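Abietadiene synthase, chloroplastic (Abies grandis, PDB 3S9V) belongs to the terpene synthases, a family of largely alpha-helical enzymes, and is a chloroplast member of it from grand fir. Local coordinates at residues R395-L398 and E399-A403; C111-T114 and L115-R119. One frame throughout, in Å; residues are numbered along the deposited sequence.

Contact 1 (R395-L398 and E399-A403)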
loop_
_atom_site.group_PDB
_atom_site.type_symbol
_atom_site.label_atom_id
_atom_site.label_comp_id
_atom_site.label_asym_id
_atom_site.label_seq_id
_atom_site.Cartn_x
_atom_site.Cartn_y
_atom_site.Cartn_z
ATOM N N ARG A 395 14.160 -8.896 0.833
ATOM C CA ARG A 395 15.561 -8.485 0.800
ATOM C C ARG A 395 16.412 -9.475 0.029
ATOM O O ARG A 395 17.365 -9.090 -0.652
ATOM C CB ARG A 395 16.116 -8.310 2.216
ATOM C CG ARG A 395 15.606 -7.052 2.888
ATOM C CD ARG A 395 16.239 -6.808 4.238
ATOM N NE ARG A 395 15.710 -5.590 4.852
ATOM C CZ ARG A 395 15.873 -4.361 4.361
ATOM N NH1 ARG A 395 16.557 -4.166 3.240
ATOM N NH2 ARG A 395 15.343 -3.321 4.992
ATOM N N ASN A 396 16.074 -10.754 0.129
ATOM C CA ASN A 396 16.832 -11.756 -0.599
ATOM C C ASN A 396 16.455 -11.686 -2.084
ATOM O O ASN A 396 17.211 -12.130 -2.949
ATOM C CB ASN A 396 16.548 -13.150 -0.048
ATOM C CG ASN A 396 17.473 -14.197 -0.627
ATOM O OD1 ASN A 396 18.683 -14.166 -0.406
ATOM N ND2 ASN A 396 16.908 -15.129 -1.384
ATOM N N ALA A 397 15.290 -11.111 -2.373
ATOM C CA ALA A 397 14.822 -10.986 -3.748
ATOM C C ALA A 397 15.453 -9.797 -4.474
ATOM O O ALA A 397 15.696 -9.861 -5.678
ATOM C CB ALA A 397 13.306 -10.866 -3.774
ATOM N N LEU A 398 15.713 -8.713 -3.745
ATOM C CA LEU A 398 16.318 -7.522 -4.337
ATOM C C LEU A 398 17.749 -7.771 -4.795
ATOM O O LEU A 398 18.399 -6.874 -5.332
ATOM C CB LEU A 398 16.315 -6.357 -3.343
ATOM C CG LEU A 398 14.993 -5.653 -3.041
ATOM C CD1 LEU A 398 15.236 -4.569 -2.005
ATOM C CD2 LEU A 398 14.417 -5.059 -4.317
ATOM N N GLU A 399 18.242 -8.983 -4.567
ATOM C CA GLU A 399 19.593 -9.345 -4.975
ATOM C C GLU A 399 19.558 -9.963 -6.367
ATOM O O GLU A 399 20.524 -9.868 -7.124
ATOM C CB GLU A 399 20.193 -10.356 -3.995
ATOM C CG GLU A 399 20.371 -9.836 -2.582
ATOM C CD GLU A 399 21.375 -8.701 -2.500
ATOM O OE1 GLU A 399 21.113 -7.626 -3.083
ATOM O OE2 GLU A 399 22.430 -8.886 -1.855
ATOM N N ASN A 400 18.428 -10.584 -6.695
ATOM C CA ASN A 400 18.256 -11.251 -7.981
ATOM C C ASN A 400 17.235 -10.594 -8.910
ATOM O O ASN A 400 16.948 -11.123 -9.983
ATOM C CB ASN A 400 17.861 -12.710 -7.744
ATOM C CG ASN A 400 18.833 -13.435 -6.832
ATOM O OD1 ASN A 400 20.024 -13.545 -7.136
ATOM N ND2 ASN A 400 18.332 -13.933 -5.706
ATOM N N VAL A 401 16.683 -9.455 -8.504
ATOM C CA VAL A 401 15.703 -8.760 -9.334
ATOM C C VAL A 401 16.238 -7.387 -9.728
ATOM O O VAL A 401 16.775 -6.660 -8.898
ATOM C CB VAL A 401 14.356 -8.592 -8.595
ATOM C CG1 VAL A 401 13.314 -7.986 -9.539
ATOM C CG2 VAL A 401 13.881 -9.942 -8.068
ATOM N N ASP A 402 16.084 -7.034 -11.000
ATOM C CA ASP A 402 16.580 -5.758 -11.500
ATOM C C ASP A 402 15.478 -4.728 -11.723
ATOM O O ASP A 402 14.342 -5.079 -12.051
ATOM C CB ASP A 402 17.340 -5.981 -12.809
ATOM C CG ASP A 402 18.427 -7.034 -12.678
ATOM O OD1 ASP A 402 19.312 -6.870 -11.808
ATOM O OD2 ASP A 402 18.396 -8.024 -13.446
ATOM N N ALA A 403 15.828 -3.455 -11.545
ATOM C CA ALA A 403 14.877 -2.366 -11.732
ATOM C C ALA A 403 14.428 -2.291 -13.185
ATOM O O ALA A 403 15.231 -2.433 -14.109
ATOM C CB ALA A 403 15.498 -1.038 -11.308
#
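Two residues of the 399-403 segment approach the flat carbonyl group of Ala397 from opposite faces: Asn400 with its backbone N and Val401 with a methyl. The motif is a beta turn, close to type I, in which the chain leaves the C-terminal end of helix 381-397. Asn400 N donates to Ala397 O over 3.0 Å, but it stands 58° out of the carbonyl plane, and the bond is bent, 143° at the hydrogen. Beyond the other face lies Val401, whose CG2 is placed 3.0 Å from Ala397 O, shorter than a normal methyl-oxygen contact, so the exact distance is doubtful. That branch sits beside the backbone N of Val401 while CG1 is anti to it (chi1 -174°), which turns CG2 back toward the helix. It also meets Ala397 CB at 4.4 Å, so a beta-branched apolar residue suits a place where the chain straightens against a small alanine.

Glu399 follows the last turn of the helix with its aliphatic part. Its CB rests 3.6 Å from Asn396 O, and its CG is equally near Arg395 O, while the bend at chi2 swings the carboxylate back over the preceding peptide, OE1 lying 3.6 Å from Leu398 O. A long acidic side chain fits this exposed spot because its methylenes can lie along the carbonyls and its charge can remain at the surface. Leu398 faces helix 413-422, touching Val417 and Glu418, and its O accepts a hydrogen bond from Arg414 NH1, joining the turn to that helix. Asn400, a polar residue fit for an exposed corner, sends its side-chain amide back along the helix, where ND2 lies 3.5 Å from Asn396 O.

Contact 2 (C111-T114 and L115-R119)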
loop_
_atom_site.group_PDB
_atom_site.type_symbol
_atom_site.label_atom_id
_atom_site.label_comp_id
_atom_site.label_asym_id
_atom_site.label_seq_id
_atom_site.Cartn_x
_atom_site.Cartn_y
_atom_site.Cartn_z
ATOM N N CYS A 111 -6.506 -23.028 -30.483
ATOM C CA CYS A 111 -7.477 -22.654 -31.512
ATOM C C CYS A 111 -7.429 -23.557 -32.750
ATOM O O CYS A 111 -8.460 -23.872 -33.339
ATOM C CB CYS A 111 -7.281 -21.188 -31.923
ATOM S SG CYS A 111 -7.713 -20.028 -30.617
ATOM N N ILE A 112 -6.229 -23.968 -33.138
ATOM C CA ILE A 112 -6.053 -24.837 -34.297
ATOM C C ILE A 112 -6.732 -26.178 -34.056
ATOM O O ILE A 112 -7.369 -26.740 -34.949
ATOM C CB ILE A 112 -4.557 -25.061 -34.583
ATOM C CG1 ILE A 112 -3.971 -23.812 -35.240
ATOM C CG2 ILE A 112 -4.359 -26.289 -35.446
ATOM C CD1 ILE A 112 -2.470 -23.864 -35.376
ATOM N N ILE A 113 -6.604 -26.692 -32.840
ATOM C CA ILE A 113 -7.222 -27.969 -32.512
ATOM C C ILE A 113 -8.750 -27.862 -32.568
ATOM O O ILE A 113 -9.415 -28.735 -33.120
ATOM C CB ILE A 113 -6.750 -28.447 -31.119
ATOM C CG1 ILE A 113 -5.269 -28.834 -31.204
ATOM C CG2 ILE A 113 -7.604 -29.607 -30.622
ATOM C CD1 ILE A 113 -4.648 -29.229 -29.876
ATOM N N THR A 114 -9.297 -26.775 -32.031
ATOM C CA THR A 114 -10.744 -26.568 -32.014
ATOM C C THR A 114 -11.345 -26.345 -33.406
ATOM O O THR A 114 -12.410 -26.879 -33.718
ATOM C CB THR A 114 -11.121 -25.375 -31.111
ATOM O OG1 THR A 114 -10.626 -25.609 -29.788
ATOM C CG2 THR A 114 -12.633 -25.197 -31.056
ATOM N N LEU A 115 -10.683 -25.552 -34.241
ATOM C CA LEU A 115 -11.200 -25.331 -35.585
ATOM C C LEU A 115 -11.113 -26.642 -36.384
ATOM O O LEU A 115 -12.001 -26.957 -37.184
ATOM C CB LEU A 115 -10.419 -24.219 -36.290
ATOM C CG LEU A 115 -10.512 -22.841 -35.632
ATOM C CD1 LEU A 115 -9.758 -21.829 -36.473
ATOM C CD2 LEU A 115 -11.968 -22.432 -35.492
ATOM N N THR A 116 -10.046 -27.403 -36.160
ATOM C CA THR A 116 -9.875 -28.674 -36.839
ATOM C C THR A 116 -11.013 -29.616 -36.431
ATOM O O THR A 116 -11.584 -30.313 -37.267
ATOM C CB THR A 116 -8.515 -29.339 -36.472
ATOM O OG1 THR A 116 -7.433 -28.549 -36.983
ATOM C CG2 THR A 116 -8.426 -30.735 -37.065
ATOM N N LEU A 117 -11.344 -29.631 -35.144
ATOM C CA LEU A 117 -12.402 -30.502 -34.646
ATOM C C LEU A 117 -13.755 -30.133 -35.248
ATOM O O LEU A 117 -14.619 -30.988 -35.413
ATOM C CB LEU A 117 -12.477 -30.437 -33.113
ATOM C CG LEU A 117 -11.278 -30.965 -32.307
ATOM C CD1 LEU A 117 -11.542 -30.783 -30.815
ATOM C CD2 LEU A 117 -11.041 -32.438 -32.614
ATOM N N TRP A 118 -13.947 -28.863 -35.577
ATOM C CA TRP A 118 -15.218 -28.454 -36.160
ATOM C C TRP A 118 -15.151 -28.366 -37.682
ATOM O O TRP A 118 -16.079 -27.877 -38.334
ATOM C CB TRP A 118 -15.674 -27.127 -35.541
ATOM C CG TRP A 118 -16.126 -27.310 -34.124
ATOM C CD1 TRP A 118 -15.609 -26.713 -33.014
ATOM C CD2 TRP A 118 -17.149 -28.205 -33.661
ATOM N NE1 TRP A 118 -16.239 -27.182 -31.887
ATOM C CE2 TRP A 118 -17.189 -28.100 -32.255
ATOM C CE3 TRP A 118 -18.033 -29.088 -34.300
ATOM C CZ2 TRP A 118 -18.084 -28.847 -31.469
ATOM C CZ3 TRP A 118 -18.927 -29.835 -33.517
ATOM C CH2 TRP A 118 -18.942 -29.707 -32.118
ATOM N N ARG A 119 -14.042 -28.850 -38.234
ATOM C CA ARG A 119 -13.829 -28.872 -39.675
ATOM C C ARG A 119 -14.118 -27.510 -40.278
ATOM O O ARG A 119 -14.728 -27.407 -41.339
ATOM C CB ARG A 119 -14.748 -29.924 -40.302
ATOM C CG ARG A 119 -14.765 -31.245 -39.537
ATOM C CD ARG A 119 -16.003 -32.063 -39.870
ATOM N NE ARG A 119 -16.577 -32.701 -38.684
ATOM C CZ ARG A 119 -17.081 -32.042 -37.644
ATOM N NH1 ARG A 119 -17.087 -30.717 -37.629
ATOM N NH2 ARG A 119 -17.583 -32.707 -36.613
#
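Thr116 bonds twice to Ile112 O, one turn back along helix 101-117, through its backbone N and through its hydroxyl. The two donors reach that oxygen from opposite faces of the carbonyl plane, OG1 at 2.7 Å and N at 3.0 Å from Ile112 O. With OG1 beside its own backbone N (chi1 -66°), the hydroxyl is turned back toward the preceding turn, where Ile112 O lies, a common way for threonine to satisfy its polar end within a helix. The other backbone bonds keep the same i to i+4 spacing: Leu115 N to Cys111 O, Leu117 N to Ile113 O, and finally Trp118 N to Thr114 O, the most bent of them at 139°.

Among the apolar contacts, Ile113 and Leu117 run side by side, with CG2 of Ile113 4.1 Å from CD1 of Leu117. Thr114 instead lies askew to Trp118 and brings its CG2 to 3.9 Å from CD1 of the indole. Thr114 OG1 lies within hydrogen-bonding reach of both Ala60 O and Ala110 O, which must share its one proton, and Trp118 NE1 donates to Ala63 O, so both polar groups have partners while their carbon parts pack. Leucine and isoleucine suit the buried faces: Leu115 meets Ile83 and Leu84, and Ile112 meets Val125 and Ile129.

Charge enters with Arg119, whose NH2 forms a salt bridge with Asp72. This residue has positive phi, and its N bonds to Thr116 O at 3.0 Å, while the next backbone N returns to Leu115 O: the Schellman motif that ends an alpha-helix.

How the contacts relate
From the N terminus, the chain first reaches contact 2, where helix 101-117 stops and turns toward helix 122-136; helices 77-85 and 151-164 pack around the same spot. Contact 1 comes much later, where helix 381-397 gives way to the loop leading to helix 413-422. Each is made within one continuous piece of chain, so neither closes a long loop, and the two follow in series without nesting or crossing. The centres of contact 1 and contact 2 lie about 44 Å apart, and the nearest atoms of contact 1 and contact 2 about 32 Å apart. Contact 2 is buried in an outlying helical region, whereas contact 1 lies at the surface nearer the centre of the chain.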